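Long-range contacts in putative isocitrate dehydrogenase, NAD-dependent (Methylococcus capsulatus, PDB 6LKY), which probably oxidises isocitrate with NAD+ as coenzyme, as a member of the isocitrate and isopropylmalate dehydrogenase family: residues I63-P68 against A285-H290; K3-P8 against Q32-S37. The protein carries 1 engineered substitution. All blocks are in the same frame, centred on the assembly; numbering follows the deposited sequence.

Contacts 1 and 2 build on the same large mixed sheet, where strand 63-66 runs parallel to strand 2-7 and strand 31-35 flanks the latter on its other side. Their centres lie 11 Å apart. Backbone and side chains join them: Phe65 N probably donates to Thr5 O (2.8 Å), and Phe65 CD2 packs on Leu6 CD1 at 3.7 Å. Contact 2 pairs two strands edge to edge, whereas contact 1 lays a helix against the sheet. Of the two, contact 1 reaches the bound NAD, through Lys66 and Pro68 at its nicotinamide amide; in contact 2 the side chain of Ile7 stays about 9 Å from the dinucleotide.

Contact 1. Residues I63-P68 against A285-H290; sequences ICFKGP and AMMLEH. With NAD (nicotinamide-adenine-dinucleotide), chain C.
Met287 meets Ile63 and Phe65 where the last turns of helix 278-290 lie on strand 63-66, the two running nearly antiparallel with their axes 9.9 Å apart. The tight part is the methionine end against the phenyl ring. Chi1 of Met287 (-176°) sets CG anti to the backbone N, where it meets Ile63 CG2, and the bend at chi3 (65°) lays CE over one face of Phe65. CE is displaced toward the rim there, 3.6 Å from Phe65 CD1, and makes a CH-pi contact 3.9 Å from the ring centroid. The sulfur stands obliquely to the same ring, SD lying 4.6 Å from its centroid, which adds a Met-aromatic contact. Ile63 CG2 closes in from the strand's beginning, 4.0 Å from Met287 CG. Ile4 of strand 2-7 and Ile24 of helix 13-26 also touch Met287, so residues of a second strand and a second helix pack on it as well.

The looser side lies at the helix end, where His290 is exposed and Ile63 partly so. Here Ile63 CD1 merely comes up to the edge of the imidazole, 4.0 Å from His290 CD2, and Phe259 meets that ring too. At the far end of 63-68, beyond the helix, Lys66 NZ donates to Gly67 O at 3.0 Å from above the carbonyl plane, and also bonds Asn81 and pairs with Glu260. Lys66 NZ lies 3.5 Å from N7N of the NAD nicotinamide amide, which Pro68 also borders.

No hydrogen bond joins strand to helix; what they share directly is apolar packing with a CH-pi and a Met-aromatic contact, and the polar side-chain bonds described here, those of Lys66, lie at the coenzyme end of the strand.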
loop_
_atom_site.group_PDB
_atom_site.type_symbol
_atom_site.label_atom_id
_atom_site.label_comp_id
_atom_site.label_asym_id
_atom_site.label_seq_id
_atom_site.Cartn_x
_atom_site.Cartn_y
_atom_site.Cartn_z
ATOM N N ILE A 63 -26.184 -9.934 -13.870
ATOM C CA ILE A 63 -25.618 -8.589 -13.833
ATOM C C ILE A 63 -26.134 -7.880 -12.588
ATOM O O ILE A 63 -27.327 -7.953 -12.266
ATOM C CB ILE A 63 -25.963 -7.772 -15.097
ATOM C CG1 ILE A 63 -25.641 -8.566 -16.364
ATOM C CG2 ILE A 63 -25.213 -6.451 -15.103
ATOM C CD1 ILE A 63 -24.150 -8.759 -16.594
ATOM N N CYS A 64 -25.238 -7.182 -11.894
ATOM C CA CYS A 64 -25.576 -6.528 -10.641
ATOM C C CYS A 64 -24.887 -5.174 -10.569
ATOM O O CYS A 64 -23.729 -5.028 -10.963
ATOM C CB CYS A 64 -25.195 -7.404 -9.435
ATOM S SG CYS A 64 -25.608 -6.693 -7.828
ATOM N N PHE A 65 -25.635 -4.184 -10.101
ATOM C CA PHE A 65 -25.173 -2.821 -9.870
ATOM C C PHE A 65 -25.275 -2.592 -8.365
ATOM O O PHE A 65 -26.380 -2.612 -7.810
ATOM C CB PHE A 65 -26.043 -1.846 -10.657
ATOM C CG PHE A 65 -25.440 -0.497 -10.852
ATOM C CD1 PHE A 65 -24.130 -0.357 -11.278
ATOM C CD2 PHE A 65 -26.202 0.642 -10.646
ATOM C CE1 PHE A 65 -23.590 0.907 -11.474
ATOM C CE2 PHE A 65 -25.661 1.903 -10.830
ATOM C CZ PHE A 65 -24.363 2.038 -11.245
ATOM N N LYS A 66 -24.136 -2.401 -7.696
ATOM C CA LYS A 66 -24.071 -2.519 -6.241
ATOM C C LYS A 66 -23.444 -1.276 -5.626
ATOM O O LYS A 66 -22.300 -0.934 -5.932
ATOM C CB LYS A 66 -23.283 -3.770 -5.824
ATOM C CG LYS A 66 -23.328 -4.042 -4.320
ATOM C CD LYS A 66 -22.178 -4.951 -3.845
ATOM C CE LYS A 66 -20.812 -4.384 -4.192
ATOM N NZ LYS A 66 -20.415 -3.172 -3.406
ATOM N N GLY A 67 -24.197 -0.590 -4.773
ATOM C CA GLY A 67 -23.645 0.480 -3.975
ATOM C C GLY A 67 -22.714 -0.076 -2.910
ATOM O O GLY A 67 -22.631 -1.291 -2.708
ATOM N N PRO A 68 -21.990 0.798 -2.214
ATOM C CA PRO A 68 -21.032 0.325 -1.202
ATOM C C PRO A 68 -21.739 -0.366 -0.050
ATOM O O PRO A 68 -22.819 0.049 0.376
ATOM C CB PRO A 68 -20.347 1.611 -0.733
ATOM C CG PRO A 68 -21.388 2.700 -1.001
ATOM C CD PRO A 68 -22.008 2.268 -2.313
ATOM N N ALA A 285 -21.140 3.219 -16.328
ATOM C CA ALA A 285 -20.540 3.179 -17.664
ATOM C C ALA A 285 -19.908 1.817 -17.944
ATOM O O ALA A 285 -20.127 1.220 -19.009
ATOM C CB ALA A 285 -19.504 4.297 -17.827
ATOM N N MET A 286 -19.112 1.310 -16.992
ATOM C CA MET A 286 -18.460 0.014 -17.188
ATOM C C MET A 286 -19.498 -1.085 -17.368
ATOM O O MET A 286 -19.338 -1.977 -18.214
ATOM C CB MET A 286 -17.555 -0.320 -15.997
ATOM C CG MET A 286 -16.360 0.592 -15.789
ATOM S SD MET A 286 -15.253 -0.040 -14.491
ATOM C CE MET A 286 -14.454 -1.372 -15.385
ATOM N N MET A 287 -20.576 -1.025 -16.579
ATOM C CA MET A 287 -21.653 -1.996 -16.705
ATOM C C MET A 287 -22.298 -1.918 -18.089
ATOM O O MET A 287 -22.524 -2.945 -18.741
ATOM C CB MET A 287 -22.695 -1.757 -15.612
ATOM C CG MET A 287 -23.826 -2.775 -15.589
ATOM S SD MET A 287 -24.909 -2.606 -14.152
ATOM C CE MET A 287 -25.640 -0.990 -14.451
ATOM N N LEU A 288 -22.590 -0.700 -18.561
ATOM C CA LEU A 288 -23.216 -0.551 -19.876
ATOM C C LEU A 288 -22.334 -1.133 -20.967
ATOM O O LEU A 288 -22.813 -1.871 -21.835
ATOM C CB LEU A 288 -23.529 0.921 -20.175
ATOM C CG LEU A 288 -24.651 1.569 -19.353
ATOM C CD1 LEU A 288 -25.180 2.838 -20.010
ATOM C CD2 LEU A 288 -25.774 0.587 -19.095
ATOM N N GLU A 289 -21.030 -0.850 -20.909
ATOM C CA GLU A 289 -20.110 -1.429 -21.881
ATOM C C GLU A 289 -20.146 -2.951 -21.836
ATOM O O GLU A 289 -20.219 -3.612 -22.879
ATOM C CB GLU A 289 -18.692 -0.931 -21.630
ATOM C CG GLU A 289 -17.667 -1.578 -22.539
ATOM C CD GLU A 289 -16.294 -1.642 -21.905
ATOM O OE1 GLU A 289 -15.844 -2.763 -21.583
ATOM O OE2 GLU A 289 -15.673 -0.572 -21.714
ATOM N N HIS A 290 -20.102 -3.526 -20.631
ATOM C CA HIS A 290 -20.108 -4.983 -20.510
ATOM C C HIS A 290 -21.342 -5.622 -21.159
ATOM O O HIS A 290 -21.242 -6.696 -21.760
ATOM C CB HIS A 290 -20.011 -5.395 -19.045
ATOM C CG HIS A 290 -19.893 -6.873 -18.849
ATOM N ND1 HIS A 290 -18.710 -7.557 -19.040
ATOM C CD2 HIS A 290 -20.815 -7.801 -18.494
ATOM C CE1 HIS A 290 -18.908 -8.843 -18.801
ATOM N NE2 HIS A 290 -20.177 -9.019 -18.470
HETATM P PA NAD C . -14.609 4.921 2.704
HETATM O O1A NAD C . -16.055 4.665 3.052
HETATM O O2A NAD C . -14.357 4.680 1.247
HETATM O O5B NAD C . -14.215 6.404 3.160
HETATM C C5B NAD C . -12.862 6.826 3.009
HETATM C C4B NAD C . -12.835 8.332 2.838
HETATM O O4B NAD C . -13.252 8.609 1.486
HETATM C C3B NAD C . -13.825 8.982 3.795
HETATM O O3B NAD C . -13.285 10.176 4.341
HETATM C C2B NAD C . -15.020 9.287 2.905
HETATM O O2B NAD C . -15.799 10.416 3.331
HETATM C C1B NAD C . -14.402 9.453 1.524
HETATM N N9A NAD C . -15.459 9.037 0.613
HETATM C C8A NAD C . -15.385 7.716 -0.037
HETATM N N7A NAD C . -16.507 7.877 -0.981
HETATM C C5A NAD C . -16.213 9.154 -1.624
HETATM C C6A NAD C . -17.484 9.840 -2.093
HETATM N N6A NAD C . -17.993 9.136 -3.281
HETATM N N1A NAD C . -17.128 11.220 -2.456
HETATM C C2A NAD C . -16.629 12.036 -1.331
HETATM N N3A NAD C . -16.364 11.217 -0.145
HETATM C C4A NAD C . -15.659 9.987 -0.494
HETATM O O3 NAD C . -13.641 3.915 3.496
HETATM P PN NAD C . -13.720 3.551 5.049
HETATM O O1N NAD C . -14.186 4.677 5.915
HETATM O O2N NAD C . -12.324 3.075 5.420
HETATM O O5D NAD C . -14.766 2.337 5.177
HETATM C C5D NAD C . -16.159 2.598 5.416
HETATM C C4D NAD C . -16.958 1.323 5.184
HETATM O O4D NAD C . -17.065 1.019 3.782
HETATM C C3D NAD C . -16.298 0.122 5.865
HETATM O O3D NAD C . -17.316 -0.589 6.563
HETATM C C2D NAD C . -15.777 -0.698 4.699
HETATM O O2D NAD C . -15.768 -2.104 4.935
HETATM C C1D NAD C . -16.759 -0.373 3.583
HETATM N N1N NAD C . -16.138 -0.737 2.284
HETATM C C2N NAD C . -17.090 -0.855 1.188
HETATM C C3N NAD C . -16.316 -1.435 0.027
HETATM C C7N NAD C . -17.207 -2.051 -1.057
HETATM O O7N NAD C . -16.695 -1.826 -2.364
HETATM N N7N NAD C . -18.597 -1.626 -0.912
HETATM C C4N NAD C . -15.232 -0.513 -0.509
HETATM C C5N NAD C . -14.373 0.067 0.597
HETATM C C6N NAD C . -14.965 0.123 2.009
#

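Contact 2. Residues K3-P8 against Q32-S37; sequences KITLIP and QWDTQS
Ile4 and Leu6, level with Trp33 and Thr35, hydrogen-bond to Gln32, Asp34 and Gln36 through four backbone bonds in parallel register. Ile4 N donates to Gln32 O (3.0 Å) and Ile4 O accepts from Asp34 N (2.8 Å); Leu6 N then binds Asp34 O, and Leu6 O takes Gln36 N. The backbone N-H and C=O of both Ile4 and Leu6 are thus satisfied by this neighbour, while Thr5 and Ile7 turn theirs to segment 63-68. Weaker CA-H...O contacts, such as Thr5 CA to Asp34 O at 3.3 Å, fill in between.

On the face bearing Lys3, Thr5 and Asp34, Gln36 NE2 donates to Asp34 OD1 at 3.0 Å, meeting it from above the carboxylate plane. OD2 is held by Ser57 of helix 52-61, which also bonds Thr5 OG1. Lys3 extends beside Gln32, its NZ staying 4.2 Å from Asp34 OD2, beyond a salt bridge.

On the other face Trp33, its CG anti to the carbonyl carbon (chi1 -58°), lies alongside Ile4, with CZ3 3.6 Å from Ile4 CG2. Leu6 CB approaches the indole obliquely, 3.9 Å from Trp33 CE3, and NE1 is bonded to Glu25 of helix 13-26. An alanine in place of Trp33 would probably open a gap beside Ile4 and Leu6 and leave Glu25 without its indole donor.

Helix 13-26 connects the two strands and touches Leu6 and Trp33, completing a classical beta-alpha-beta unit at the margin of the large sheet.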
loop_
_atom_site.group_PDB
_atom_site.type_symbol
_atom_site.label_atom_id
_atom_site.label_comp_id
_atom_site.label_asym_id
_atom_site.label_seq_id
_atom_site.Cartn_x
_atom_site.Cartn_y
_atom_site.Cartn_z
ATOM N N LYS A 3 -32.403 -6.786 -17.638
ATOM C CA LYS A 3 -32.827 -6.934 -16.252
ATOM C C LYS A 3 -31.594 -7.054 -15.354
ATOM O O LYS A 3 -30.813 -8.004 -15.491
ATOM C CB LYS A 3 -33.734 -8.150 -16.084
ATOM C CG LYS A 3 -34.322 -8.249 -14.689
ATOM C CD LYS A 3 -35.356 -9.354 -14.588
ATOM C CE LYS A 3 -36.006 -9.329 -13.227
ATOM N NZ LYS A 3 -36.875 -10.514 -13.015
ATOM N N ILE A 4 -31.456 -6.126 -14.404
ATOM C CA ILE A 4 -30.224 -5.942 -13.640
ATOM C C ILE A 4 -30.547 -5.868 -12.154
ATOM O O ILE A 4 -31.388 -5.057 -11.740
ATOM C CB ILE A 4 -29.493 -4.664 -14.081
ATOM C CG1 ILE A 4 -28.958 -4.830 -15.503
ATOM C CG2 ILE A 4 -28.404 -4.279 -13.066
ATOM C CD1 ILE A 4 -28.314 -3.599 -16.042
ATOM N N THR A 5 -29.863 -6.688 -11.346
ATOM C CA THR A 5 -30.054 -6.616 -9.899
ATOM C C THR A 5 -29.447 -5.322 -9.372
ATOM O O THR A 5 -28.342 -4.946 -9.767
ATOM C CB THR A 5 -29.424 -7.826 -9.207
ATOM O OG1 THR A 5 -30.067 -9.025 -9.657
ATOM C CG2 THR A 5 -29.560 -7.717 -7.682
ATOM N N LEU A 6 -30.191 -4.614 -8.519
ATOM C CA LEU A 6 -29.809 -3.288 -8.045
ATOM C C LEU A 6 -29.754 -3.293 -6.525
ATOM O O LEU A 6 -30.756 -3.599 -5.865
ATOM C CB LEU A 6 -30.800 -2.229 -8.538
ATOM C CG LEU A 6 -30.568 -0.780 -8.107
ATOM C CD1 LEU A 6 -29.297 -0.253 -8.757
ATOM C CD2 LEU A 6 -31.769 0.109 -8.468
ATOM N N ILE A 7 -28.604 -2.936 -5.972
ATOM C CA ILE A 7 -28.391 -2.941 -4.531
ATOM C C ILE A 7 -27.994 -1.535 -4.098
ATOM O O ILE A 7 -26.865 -1.100 -4.318
ATOM C CB ILE A 7 -27.320 -3.967 -4.121
ATOM C CG1 ILE A 7 -27.725 -5.379 -4.574
ATOM C CG2 ILE A 7 -27.065 -3.865 -2.620
ATOM C CD1 ILE A 7 -26.668 -6.460 -4.305
ATOM N N PRO A 8 -28.912 -0.790 -3.482
ATOM C CA PRO A 8 -28.586 0.597 -3.092
ATOM C C PRO A 8 -27.457 0.707 -2.081
ATOM O O PRO A 8 -26.697 1.683 -2.118
ATOM C CB PRO A 8 -29.914 1.107 -2.512
ATOM C CG PRO A 8 -30.963 0.206 -3.147
ATOM C CD PRO A 8 -30.313 -1.132 -3.194
ATOM N N GLN A 32 -34.699 -2.959 -16.802
ATOM C CA GLN A 32 -35.599 -3.387 -15.735
ATOM C C GLN A 32 -34.758 -3.605 -14.474
ATOM O O GLN A 32 -34.043 -4.603 -14.360
ATOM C CB GLN A 32 -36.347 -4.651 -16.145
ATOM C CG GLN A 32 -37.464 -5.059 -15.183
ATOM C CD GLN A 32 -37.980 -6.464 -15.450
ATOM O OE1 GLN A 32 -37.876 -6.973 -16.566
ATOM N NE2 GLN A 32 -38.526 -7.103 -14.420
ATOM N N TRP A 33 -34.827 -2.673 -13.522
ATOM C CA TRP A 33 -34.090 -2.822 -12.268
ATOM C C TRP A 33 -34.791 -3.797 -11.323
ATOM O O TRP A 33 -35.995 -3.682 -11.069
ATOM C CB TRP A 33 -33.919 -1.478 -11.565
ATOM C CG TRP A 33 -33.225 -0.451 -12.360
ATOM C CD1 TRP A 33 -33.791 0.636 -12.960
ATOM C CD2 TRP A 33 -31.823 -0.383 -12.644
ATOM N NE1 TRP A 33 -32.832 1.375 -13.606
ATOM C CE2 TRP A 33 -31.614 0.772 -13.432
ATOM C CE3 TRP A 33 -30.723 -1.191 -12.320
ATOM C CZ2 TRP A 33 -30.352 1.142 -13.903
ATOM C CZ3 TRP A 33 -29.466 -0.820 -12.787
ATOM C CH2 TRP A 33 -29.292 0.336 -13.572
ATOM N N ASP A 34 -34.023 -4.731 -10.778
ATOM C CA ASP A 34 -34.489 -5.711 -9.799
ATOM C C ASP A 34 -33.861 -5.339 -8.453
ATOM O O ASP A 34 -32.753 -5.769 -8.129
ATOM C CB ASP A 34 -34.103 -7.109 -10.253
ATOM C CG ASP A 34 -34.669 -8.191 -9.373
ATOM O OD1 ASP A 34 -35.312 -7.861 -8.349
ATOM O OD2 ASP A 34 -34.458 -9.376 -9.711
ATOM N N THR A 35 -34.571 -4.518 -7.682
ATOM C CA THR A 35 -34.021 -3.959 -6.455
ATOM C C THR A 35 -33.960 -5.008 -5.350
ATOM O O THR A 35 -34.964 -5.658 -5.036
ATOM C CB THR A 35 -34.854 -2.762 -6.005
ATOM O OG1 THR A 35 -34.734 -1.728 -6.984
ATOM C CG2 THR A 35 -34.354 -2.226 -4.661
ATOM N N GLN A 36 -32.772 -5.159 -4.757
ATOM C CA GLN A 36 -32.520 -6.119 -3.690
ATOM C C GLN A 36 -31.695 -5.444 -2.602
ATOM O O GLN A 36 -31.067 -4.410 -2.832
ATOM C CB GLN A 36 -31.787 -7.357 -4.218
ATOM C CG GLN A 36 -32.492 -8.065 -5.326
ATOM C CD GLN A 36 -33.714 -8.805 -4.840
ATOM O OE1 GLN A 36 -33.882 -9.026 -3.640
ATOM N NE2 GLN A 36 -34.578 -9.196 -5.774
ATOM N N SER A 37 -31.665 -6.055 -1.422
ATOM C CA SER A 37 -31.019 -5.471 -0.250
ATOM C C SER A 37 -29.799 -6.290 0.172
ATOM O O SER A 37 -29.818 -7.523 0.109
ATOM C CB SER A 37 -32.021 -5.384 0.901
ATOM O OG SER A 37 -31.440 -4.861 2.071
#